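Local coordinates for protein beta-N-acetylhexosaminidase (Arthrobacter aurescens, PDB 3RCN) that probably hydrolyses terminal non-reducing N-acetyl-D-hexosamine residues from N-acetyl-beta-D-hexosaminides, as a glycosidase of glycosyl hydrolase family 20, at residues A[198-203]-A[270-275]; A[244-249]-A[345-350]; A[277-282]-A[316-321]. One frame throughout, in Å; residues are numbered along the deposited sequence.

Contact 1: residues A[198-203]-A[270-275]; sequences WRRESS and PVEVWT
E272 faces R200 where two loops of the family 20 catalytic domain, a TIM barrel, meet. The first loop runs on from the short strand 198-199; the second lies between helices 251-256 and 288-304. The two side chains cross at about a right angle, with the carboxylate and guanidinium planes 23° apart. Their salt bridge is long, 3.7 Å from E272 OE1 to R200 NH1. The ring of W198 lies on one face of that guanidinium, with CH2 over its centre. A water accepts from R200 N and lies 2.8 Å from E272 OE2, also within bonding reach of V273 O.

V273 is buried. Its CG1, anti to the backbone N (chi1 179°), rests 3.8 Å from R199 CB, and its CB and CG2 lie against W198 O.

W274 meets the first loop through its backbone: its O is 3.6 Å from R199 CD. The R199 chain runs out extended to NE, and its guanidinium bonds to S202. NE and NH2 both grip S202 OG, side-on and in the guanidinium plane, with NE 2.9 Å from OG. NH2 also donates to R149 O and NH1 to Q180 O. An alanine at R199 would probably cost S202 OG and these two carbonyls the bonds R199 gives them, and open a gap beside W274 O.

T275 closes the contact. Its CB packs against E201 O, and a water joins T275 OG1 to E201 OE2. T275 O receives a weak bond from S203 N at 3.0 Å and a CA-H...O contact from S202 CA at 3.5 Å.

Contact 2: residues A[244-249]-A[345-350]; sequences IDVPGH and SWFVGQ
V246 meets the F347 ring at its edge. V246 CB lies near the ring plane, 4.1 Å from F347 CE2. P247 meets the neighbouring ring atom: its CB is 4.2 Å from F347 CD2, in an oblique approach. F347 has CG anti to the backbone N (chi1 -171°). Its side chain sets out toward the loop, and CD2 and CE2 are the ring atoms that touch it. V348 comes next on the helix and meets the other end of the proline. Its CG2 is 4.1 Å from P247 CD, and the two side chains cross at about a right angle. The same methyl lies 4.1 Å from V246 O.

The peptide bond between V246 and P247 is cis. Both side chains start out toward the helix, although they are neighbours in sequence. The loop follows barrel strand 239-243 in the TIM-barrel catalytic domain. It stays close to strand 309-313, since I244 and V246 make backbone bonds to S311 and L312. Helix 342-357, which carries F347 and V348, precedes strand 361-364. The contact therefore sets an outer helix against a loop at the C-terminal end of a barrel strand.

Helix 288-304 also packs here: Y294 touches V246 and L291 touches F347. All four touching residues are buried, but the contact is small, with 157 Å² covered in total. It is carried by carbon atoms and one carbonyl oxygen. The backbones stay well apart, with V246 CA 7.3 Å from V348 CA and P247 CA 7.5 Å from F347 CA.

Contact 3: residues A[277-282]-A[316-321]; sequences WGINET and EVPLTQ
At the predicted active site of the TIM-barrel domain, I279 lies against E316, the probable proton donor. The loop 277-282 here runs beside the segment that leads from E316 into helix 320-323. The I279 and E316 side chains cross at about a right angle, with I279 CD1 3.7 Å from E316 CD. E316 is poorly ordered, so this pairing is only approximate.

P318 packs against both I279 and N280. Its CG touches I279 CG2 at 3.8 Å and N280 O at 3.6 Å. I279 divides its branches: CG1, beside the backbone N (chi1 -58°), and CD1 lie at E316, while CG2 touches the proline.

N280 turns the loop. Its OD1 accepts from T282 N at 3.0 Å, an Asx turn, with the donor well above the carbonyl plane. Its ND2 donates to Q251 OE1 and D179 OD2. E281 OE2 and T320 OG1 come to 4.0 Å of each other, too far for a hydrogen bond.

The Q321 side chain is extended beyond CG, and its NE2 donates to V283 O. Its OE1 sits 3.6 Å from T282 CA. One water accepts from Q321 N at 2.9 Å and donates to E281 O at 2.8 Å.

How the contacts relate
The three contacts lie in the catalytic domain; contact 3 holds the predicted proton donor E316. The side chain of W274 in contact 1 is about 8 Å from that of E316, and the side chain of P247 in contact 2 about 9 Å. Contacts 1 and 3 have centres 16 Å apart and touch directly: W274 CD2 is 3.7 Å from N280 ND2, and S203 O receives a weak bond from W277 NE1. Contacts 2 and 3, with centres 13 Å apart, meet where P247 CG lies 3.7 Å from V317 CG2. Contacts 1 and 2 do not touch; their nearest atoms are about 7 Å apart. W274 NE1 and H249 NE2 each bond weakly to a glycerol, probably from crystallisation.

Contact 1: residues A[198-203]-A[270-275]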
loop_
_atom_site.group_PDB
_atom_site.type_symbol
_atom_site.label_atom_id
_atom_site.label_comp_id
_atom_site.label_asym_id
_atom_site.label_seq_id
_atom_site.Cartn_x
_atom_site.Cartn_y
_atom_site.Cartn_z
ATOM N N TRP A 198 6.488 -20.177 1.162
ATOM C CA TRP A 198 5.064 -20.398 1.443
ATOM C C TRP A 198 4.809 -21.578 2.367
ATOM O O TRP A 198 5.588 -22.522 2.404
ATOM C CB TRP A 198 4.255 -20.564 0.142
ATOM C CG TRP A 198 4.530 -21.842 -0.606
ATOM C CD1 TRP A 198 5.573 -22.084 -1.454
ATOM C CD2 TRP A 198 3.743 -23.051 -0.585
ATOM N NE1 TRP A 198 5.489 -23.361 -1.959
ATOM C CE2 TRP A 198 4.381 -23.975 -1.445
ATOM C CE3 TRP A 198 2.575 -23.438 0.077
ATOM C CZ2 TRP A 198 3.878 -25.275 -1.663
ATOM C CZ3 TRP A 198 2.077 -24.726 -0.143
ATOM C CH2 TRP A 198 2.736 -25.628 -1.006
ATOM N N ARG A 199 3.706 -21.515 3.104
ATOM C CA ARG A 199 3.273 -22.607 3.962
ATOM C C ARG A 199 1.820 -22.976 3.638
ATOM O O ARG A 199 1.081 -22.156 3.105
ATOM C CB ARG A 199 3.384 -22.205 5.437
ATOM C CG ARG A 199 2.510 -21.028 5.827
ATOM C CD ARG A 199 2.727 -20.651 7.277
ATOM N NE ARG A 199 1.978 -19.458 7.664
ATOM C CZ ARG A 199 2.485 -18.225 7.676
ATOM N NH1 ARG A 199 3.752 -18.007 7.312
ATOM N NH2 ARG A 199 1.720 -17.202 8.050
ATOM N N ARG A 200 1.431 -24.202 3.980
ATOM C CA ARG A 200 0.098 -24.752 3.741
ATOM C C ARG A 200 -1.009 -23.986 4.465
ATOM O O ARG A 200 -2.058 -23.681 3.888
ATOM C CB ARG A 200 0.062 -26.190 4.238
ATOM C CG ARG A 200 -0.518 -27.163 3.266
ATOM C CD ARG A 200 0.559 -28.090 2.744
ATOM N NE ARG A 200 0.298 -28.475 1.361
ATOM C CZ ARG A 200 1.196 -29.037 0.562
ATOM N NH1 ARG A 200 2.420 -29.277 1.014
ATOM N NH2 ARG A 200 0.869 -29.353 -0.687
ATOM N N GLU A 201 -0.786 -23.701 5.743
ATOM C CA GLU A 201 -1.762 -22.968 6.538
ATOM C C GLU A 201 -1.094 -22.256 7.709
ATOM O O GLU A 201 0.130 -22.145 7.762
ATOM C CB GLU A 201 -2.885 -23.884 7.016
ATOM C CG GLU A 201 -2.436 -25.238 7.521
ATOM C CD GLU A 201 -3.563 -26.008 8.200
ATOM O OE1 GLU A 201 -4.741 -25.583 8.105
ATOM O OE2 GLU A 201 -3.269 -27.041 8.837
ATOM N N SER A 202 -1.910 -21.751 8.626
ATOM C CA SER A 202 -1.421 -20.965 9.746
ATOM C C SER A 202 -2.232 -21.250 10.995
ATOM O O SER A 202 -3.448 -21.420 10.927
ATOM C CB SER A 202 -1.541 -19.469 9.437
ATOM O OG SER A 202 -0.845 -19.112 8.259
ATOM N N SER A 203 -1.561 -21.282 12.139
ATOM C CA SER A 203 -2.261 -21.299 13.411
ATOM C C SER A 203 -3.193 -20.119 13.479
ATOM O O SER A 203 -2.839 -19.001 13.108
ATOM C CB SER A 203 -1.289 -21.214 14.589
ATOM O OG SER A 203 -0.458 -22.353 14.648
ATOM N N PRO A 270 8.928 -35.919 4.539
ATOM C CA PRO A 270 9.714 -34.707 4.231
ATOM C C PRO A 270 9.297 -33.495 5.066
ATOM O O PRO A 270 8.118 -33.284 5.371
ATOM C CB PRO A 270 9.441 -34.481 2.738
ATOM C CG PRO A 270 8.139 -35.181 2.470
ATOM C CD PRO A 270 8.121 -36.376 3.382
ATOM N N VAL A 271 10.296 -32.713 5.445
ATOM C CA VAL A 271 10.080 -31.529 6.257
ATOM C C VAL A 271 9.422 -30.450 5.414
ATOM O O VAL A 271 9.835 -30.214 4.274
ATOM C CB VAL A 271 11.418 -30.989 6.794
ATOM C CG1 VAL A 271 11.218 -29.693 7.565
ATOM C CG2 VAL A 271 12.099 -32.053 7.642
ATOM N N GLU A 272 8.399 -29.797 5.953
ATOM C CA GLU A 272 7.752 -28.706 5.217
ATOM C C GLU A 272 7.736 -27.401 6.029
ATOM O O GLU A 272 7.962 -27.427 7.242
ATOM C CB GLU A 272 6.344 -29.109 4.770
ATOM C CG GLU A 272 5.330 -29.209 5.884
ATOM C CD GLU A 272 3.905 -29.301 5.354
ATOM O OE1 GLU A 272 3.687 -30.086 4.400
ATOM O OE2 GLU A 272 3.016 -28.579 5.878
ATOM N N VAL A 273 7.497 -26.263 5.373
ATOM C CA VAL A 273 7.520 -24.985 6.088
ATOM C C VAL A 273 6.592 -25.092 7.311
ATOM O O VAL A 273 5.502 -25.646 7.214
ATOM C CB VAL A 273 7.101 -23.800 5.185
ATOM C CG1 VAL A 273 7.113 -22.504 5.976
ATOM C CG2 VAL A 273 8.020 -23.675 3.984
ATOM N N TRP A 274 7.026 -24.604 8.469
ATOM C CA TRP A 274 6.228 -24.787 9.688
ATOM C C TRP A 274 4.899 -24.049 9.605
ATOM O O TRP A 274 4.863 -22.913 9.168
ATOM C CB TRP A 274 6.990 -24.323 10.930
ATOM C CG TRP A 274 6.739 -25.196 12.128
ATOM C CD1 TRP A 274 6.340 -26.515 12.122
ATOM C CD2 TRP A 274 6.874 -24.825 13.508
ATOM N NE1 TRP A 274 6.225 -26.977 13.417
ATOM C CE2 TRP A 274 6.551 -25.964 14.283
ATOM C CE3 TRP A 274 7.236 -23.642 14.164
ATOM C CZ2 TRP A 274 6.577 -25.947 15.675
ATOM C CZ3 TRP A 274 7.262 -23.629 15.553
ATOM C CH2 TRP A 274 6.939 -24.773 16.289
ATOM N N THR A 275 3.809 -24.699 10.007
ATOM C CA THR A 275 2.498 -24.040 10.006
ATOM C C THR A 275 2.016 -23.448 11.345
ATOM O O THR A 275 0.914 -22.891 11.419
ATOM C CB THR A 275 1.389 -24.945 9.417
ATOM O OG1 THR A 275 1.088 -25.997 10.333
ATOM C CG2 THR A 275 1.831 -25.532 8.104
HETATM O O HOH W 1 3.406 -25.963 4.981
HETATM O O HOH W 2 -0.563 -28.005 9.768
#

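Contact 2: residues A[244-249]-A[345-350]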
loop_
_atom_site.group_PDB
_atom_site.type_symbol
_atom_site.label_atom_id
_atom_site.label_comp_id
_atom_site.label_asym_id
_atom_site.label_seq_id
_atom_site.Cartn_x
_atom_site.Cartn_y
_atom_site.Cartn_z
ATOM N N ILE A 244 18.907 -12.830 9.125
ATOM C CA ILE A 244 18.686 -14.232 8.813
ATOM C C ILE A 244 18.940 -15.009 10.090
ATOM O O ILE A 244 20.079 -15.154 10.515
ATOM C CB ILE A 244 19.627 -14.728 7.717
ATOM C CG1 ILE A 244 19.281 -14.066 6.373
ATOM C CG2 ILE A 244 19.510 -16.222 7.585
ATOM C CD1 ILE A 244 19.827 -12.676 6.217
ATOM N N ASP A 245 17.883 -15.523 10.696
ATOM C CA ASP A 245 17.981 -16.081 12.032
ATOM C C ASP A 245 18.558 -17.493 11.967
ATOM O O ASP A 245 18.061 -18.330 11.214
ATOM C CB ASP A 245 16.609 -16.098 12.691
ATOM C CG ASP A 245 16.682 -16.178 14.200
ATOM O OD1 ASP A 245 17.716 -16.662 14.734
ATOM O OD2 ASP A 245 15.691 -15.757 14.847
ATOM N N VAL A 246 19.626 -17.726 12.736
ATOM C CA VAL A 246 20.292 -19.024 12.837
ATOM C C VAL A 246 20.820 -19.230 14.253
ATOM O O VAL A 246 21.046 -18.262 14.975
ATOM C CB VAL A 246 21.482 -19.110 11.878
ATOM C CG1 VAL A 246 20.990 -19.109 10.409
ATOM C CG2 VAL A 246 22.447 -17.965 12.147
ATOM N N PRO A 247 21.053 -20.484 14.659
ATOM C CA PRO A 247 20.751 -21.822 14.141
ATOM C C PRO A 247 19.297 -22.254 14.300
ATOM O O PRO A 247 18.896 -23.247 13.686
ATOM C CB PRO A 247 21.681 -22.714 14.951
ATOM C CG PRO A 247 21.733 -22.044 16.263
ATOM C CD PRO A 247 21.626 -20.565 16.015
ATOM N N GLY A 248 18.555 -21.582 15.178
ATOM C CA GLY A 248 17.142 -21.869 15.380
ATOM C C GLY A 248 16.246 -21.089 14.421
ATOM O O GLY A 248 16.752 -20.376 13.549
ATOM N N HIS A 249 14.925 -21.234 14.575
ATOM C CA HIS A 249 13.944 -20.616 13.667
ATOM C C HIS A 249 14.260 -20.902 12.207
ATOM O O HIS A 249 14.139 -20.041 11.370
ATOM C CB HIS A 249 13.867 -19.100 13.901
ATOM C CG HIS A 249 13.366 -18.742 15.261
ATOM N ND1 HIS A 249 14.194 -18.664 16.361
ATOM C CD2 HIS A 249 12.112 -18.507 15.715
ATOM C CE1 HIS A 249 13.475 -18.367 17.429
ATOM N NE2 HIS A 249 12.209 -18.269 17.064
ATOM N N SER A 345 27.304 -21.285 20.048
ATOM C CA SER A 345 28.241 -20.182 20.083
ATOM C C SER A 345 29.206 -20.295 18.914
ATOM O O SER A 345 29.541 -19.306 18.265
ATOM C CB SER A 345 29.008 -20.194 21.399
ATOM O OG SER A 345 29.841 -19.053 21.489
ATOM N N TRP A 346 29.638 -21.517 18.640
ATOM C CA TRP A 346 30.604 -21.757 17.586
ATOM C C TRP A 346 30.050 -21.406 16.198
ATOM O O TRP A 346 30.735 -20.769 15.390
ATOM C CB TRP A 346 31.053 -23.220 17.612
ATOM C CG TRP A 346 31.970 -23.550 16.494
ATOM C CD1 TRP A 346 33.296 -23.252 16.418
ATOM C CD2 TRP A 346 31.641 -24.236 15.277
ATOM N NE1 TRP A 346 33.817 -23.709 15.228
ATOM C CE2 TRP A 346 32.825 -24.314 14.510
ATOM C CE3 TRP A 346 30.465 -24.792 14.764
ATOM C CZ2 TRP A 346 32.867 -24.925 13.257
ATOM C CZ3 TRP A 346 30.510 -25.409 13.513
ATOM C CH2 TRP A 346 31.702 -25.462 12.775
ATOM N N PHE A 347 28.820 -21.841 15.926
ATOM C CA PHE A 347 28.209 -21.676 14.605
ATOM C C PHE A 347 28.030 -20.205 14.266
ATOM O O PHE A 347 28.415 -19.754 13.198
ATOM C CB PHE A 347 26.851 -22.378 14.549
ATOM C CG PHE A 347 26.253 -22.429 13.175
ATOM C CD1 PHE A 347 26.815 -23.225 12.186
ATOM C CD2 PHE A 347 25.129 -21.681 12.863
ATOM C CE1 PHE A 347 26.262 -23.277 10.910
ATOM C CE2 PHE A 347 24.576 -21.724 11.593
ATOM C CZ PHE A 347 25.142 -22.530 10.617
ATOM N N VAL A 348 27.444 -19.465 15.194
ATOM C CA VAL A 348 27.209 -18.048 15.007
ATOM C C VAL A 348 28.535 -17.296 14.857
ATOM O O VAL A 348 28.649 -16.375 14.041
ATOM C CB VAL A 348 26.373 -17.495 16.181
ATOM C CG1 VAL A 348 26.303 -15.988 16.147
ATOM C CG2 VAL A 348 24.970 -18.123 16.174
ATOM N N GLY A 349 29.538 -17.708 15.631
ATOM C CA GLY A 349 30.851 -17.079 15.592
ATOM C C GLY A 349 31.521 -17.243 14.246
ATOM O O GLY A 349 32.096 -16.293 13.727
ATOM N N GLN A 350 31.448 -18.447 13.679
ATOM C CA GLN A 350 31.978 -18.696 12.337
ATOM C C GLN A 350 31.315 -17.786 11.305
ATOM O O GLN A 350 31.979 -17.203 10.443
ATOM C CB GLN A 350 31.800 -20.158 11.921
ATOM C CG GLN A 350 32.606 -21.166 12.731
ATOM C CD GLN A 350 34.110 -20.952 12.652
ATOM O OE1 GLN A 350 34.728 -20.504 13.624
ATOM N NE2 GLN A 350 34.711 -21.278 11.501
#

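Contact 3: residues A[277-282]-A[316-321]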
loop_
_atom_site.group_PDB
_atom_site.type_symbol
_atom_site.label_atom_id
_atom_site.label_comp_id
_atom_site.label_asym_id
_atom_site.label_seq_id
_atom_site.Cartn_x
_atom_site.Cartn_y
_atom_site.Cartn_z
ATOM N N TRP A 277 2.942 -21.439 15.383
ATOM C CA TRP A 277 3.802 -20.495 16.090
ATOM C C TRP A 277 4.625 -21.166 17.198
ATOM O O TRP A 277 4.518 -22.370 17.422
ATOM C CB TRP A 277 2.969 -19.342 16.668
ATOM C CG TRP A 277 1.902 -18.801 15.692
ATOM C CD1 TRP A 277 0.577 -18.630 15.954
ATOM C CD2 TRP A 277 2.091 -18.391 14.322
ATOM N NE1 TRP A 277 -0.065 -18.140 14.850
ATOM C CE2 TRP A 277 0.839 -17.988 13.834
ATOM C CE3 TRP A 277 3.196 -18.330 13.468
ATOM C CZ2 TRP A 277 0.659 -17.524 12.526
ATOM C CZ3 TRP A 277 3.017 -17.873 12.175
ATOM C CH2 TRP A 277 1.758 -17.477 11.716
ATOM N N GLY A 278 5.442 -20.368 17.880
ATOM C CA GLY A 278 6.146 -20.805 19.071
ATOM C C GLY A 278 7.566 -21.244 18.805
ATOM O O GLY A 278 8.143 -20.914 17.768
ATOM N N ILE A 279 8.135 -21.990 19.747
ATOM C CA ILE A 279 9.524 -22.419 19.630
ATOM C C ILE A 279 9.652 -23.811 19.003
ATOM O O ILE A 279 8.989 -24.768 19.412
ATOM C CB ILE A 279 10.256 -22.340 20.982
ATOM C CG1 ILE A 279 10.194 -20.910 21.523
ATOM C CG2 ILE A 279 11.714 -22.791 20.848
ATOM C CD1 ILE A 279 10.911 -20.734 22.844
ATOM N N ASN A 280 10.502 -23.892 17.987
ATOM C CA ASN A 280 10.710 -25.112 17.234
ATOM C C ASN A 280 11.886 -25.939 17.771
ATOM O O ASN A 280 13.005 -25.438 17.908
ATOM C CB ASN A 280 10.965 -24.759 15.771
ATOM C CG ASN A 280 10.553 -25.861 14.836
ATOM O OD1 ASN A 280 10.311 -26.988 15.259
ATOM N ND2 ASN A 280 10.462 -25.544 13.557
ATOM N N GLU A 281 11.638 -27.210 18.069
ATOM C CA GLU A 281 12.726 -28.098 18.443
ATOM C C GLU A 281 13.536 -28.490 17.209
ATOM O O GLU A 281 14.664 -28.984 17.308
ATOM C CB GLU A 281 12.196 -29.341 19.161
ATOM C CG GLU A 281 11.939 -29.143 20.651
ATOM C CD GLU A 281 11.619 -30.446 21.381
ATOM O OE1 GLU A 281 11.721 -31.531 20.764
ATOM O OE2 GLU A 281 11.269 -30.379 22.580
ATOM N N THR A 282 12.966 -28.266 16.035
ATOM C CA THR A 282 13.680 -28.588 14.812
ATOM C C THR A 282 14.580 -27.430 14.388
ATOM O O THR A 282 14.111 -26.343 14.088
ATOM C CB THR A 282 12.698 -28.985 13.715
ATOM O OG1 THR A 282 12.090 -30.225 14.086
ATOM C CG2 THR A 282 13.404 -29.153 12.376
ATOM N N GLU A 316 16.543 -18.564 21.023
ATOM C CA GLU A 316 15.656 -19.723 21.146
ATOM C C GLU A 316 16.090 -20.985 20.396
ATOM O O GLU A 316 15.414 -21.421 19.457
ATOM C CB GLU A 316 14.222 -19.324 20.760
ATOM C CG GLU A 316 13.810 -17.968 21.340
ATOM C CD GLU A 316 12.318 -17.669 21.233
ATOM O OE1 GLU A 316 11.606 -18.361 20.470
ATOM O OE2 GLU A 316 11.856 -16.731 21.920
ATOM N N VAL A 317 17.211 -21.571 20.807
ATOM C CA VAL A 317 17.571 -22.882 20.292
ATOM C C VAL A 317 17.599 -23.951 21.383
ATOM O O VAL A 317 18.527 -23.998 22.193
ATOM C CB VAL A 317 18.916 -22.859 19.542
ATOM C CG1 VAL A 317 18.981 -24.016 18.563
ATOM C CG2 VAL A 317 19.094 -21.537 18.805
ATOM N N PRO A 318 16.590 -24.836 21.378
ATOM C CA PRO A 318 16.487 -26.018 22.248
ATOM C C PRO A 318 17.611 -26.985 21.923
ATOM O O PRO A 318 17.958 -27.115 20.754
ATOM C CB PRO A 318 15.144 -26.642 21.836
ATOM C CG PRO A 318 14.376 -25.527 21.209
ATOM C CD PRO A 318 15.403 -24.674 20.521
ATOM N N LEU A 319 18.173 -27.654 22.921
ATOM C CA LEU A 319 19.350 -28.482 22.672
ATOM C C LEU A 319 18.973 -29.926 22.402
ATOM O O LEU A 319 19.838 -30.761 22.139
ATOM C CB LEU A 319 20.289 -28.436 23.861
ATOM C CG LEU A 319 20.740 -27.064 24.340
ATOM C CD1 LEU A 319 21.508 -27.252 25.631
ATOM C CD2 LEU A 319 21.590 -26.362 23.300
ATOM N N THR A 320 17.678 -30.212 22.469
ATOM C CA THR A 320 17.197 -31.576 22.371
ATOM C C THR A 320 17.749 -32.289 21.150
ATOM O O THR A 320 18.315 -33.370 21.266
ATOM C CB THR A 320 15.672 -31.605 22.302
ATOM O OG1 THR A 320 15.148 -30.872 23.415
ATOM C CG2 THR A 320 15.157 -33.048 22.327
ATOM N N GLN A 321 17.577 -31.680 19.979
ATOM C CA GLN A 321 18.063 -32.271 18.741
ATOM C C GLN A 321 19.571 -32.539 18.816
ATOM O O GLN A 321 20.040 -33.620 18.462
ATOM C CB GLN A 321 17.744 -31.355 17.565
ATOM C CG GLN A 321 18.284 -31.824 16.209
ATOM C CD GLN A 321 17.955 -30.840 15.078
ATOM O OE1 GLN A 321 16.801 -30.411 14.915
ATOM N NE2 GLN A 321 18.974 -30.469 14.303
HETATM O O HOH W 3 14.086 -22.701 16.919
HETATM O O HOH W 4 16.127 -29.231 19.701
#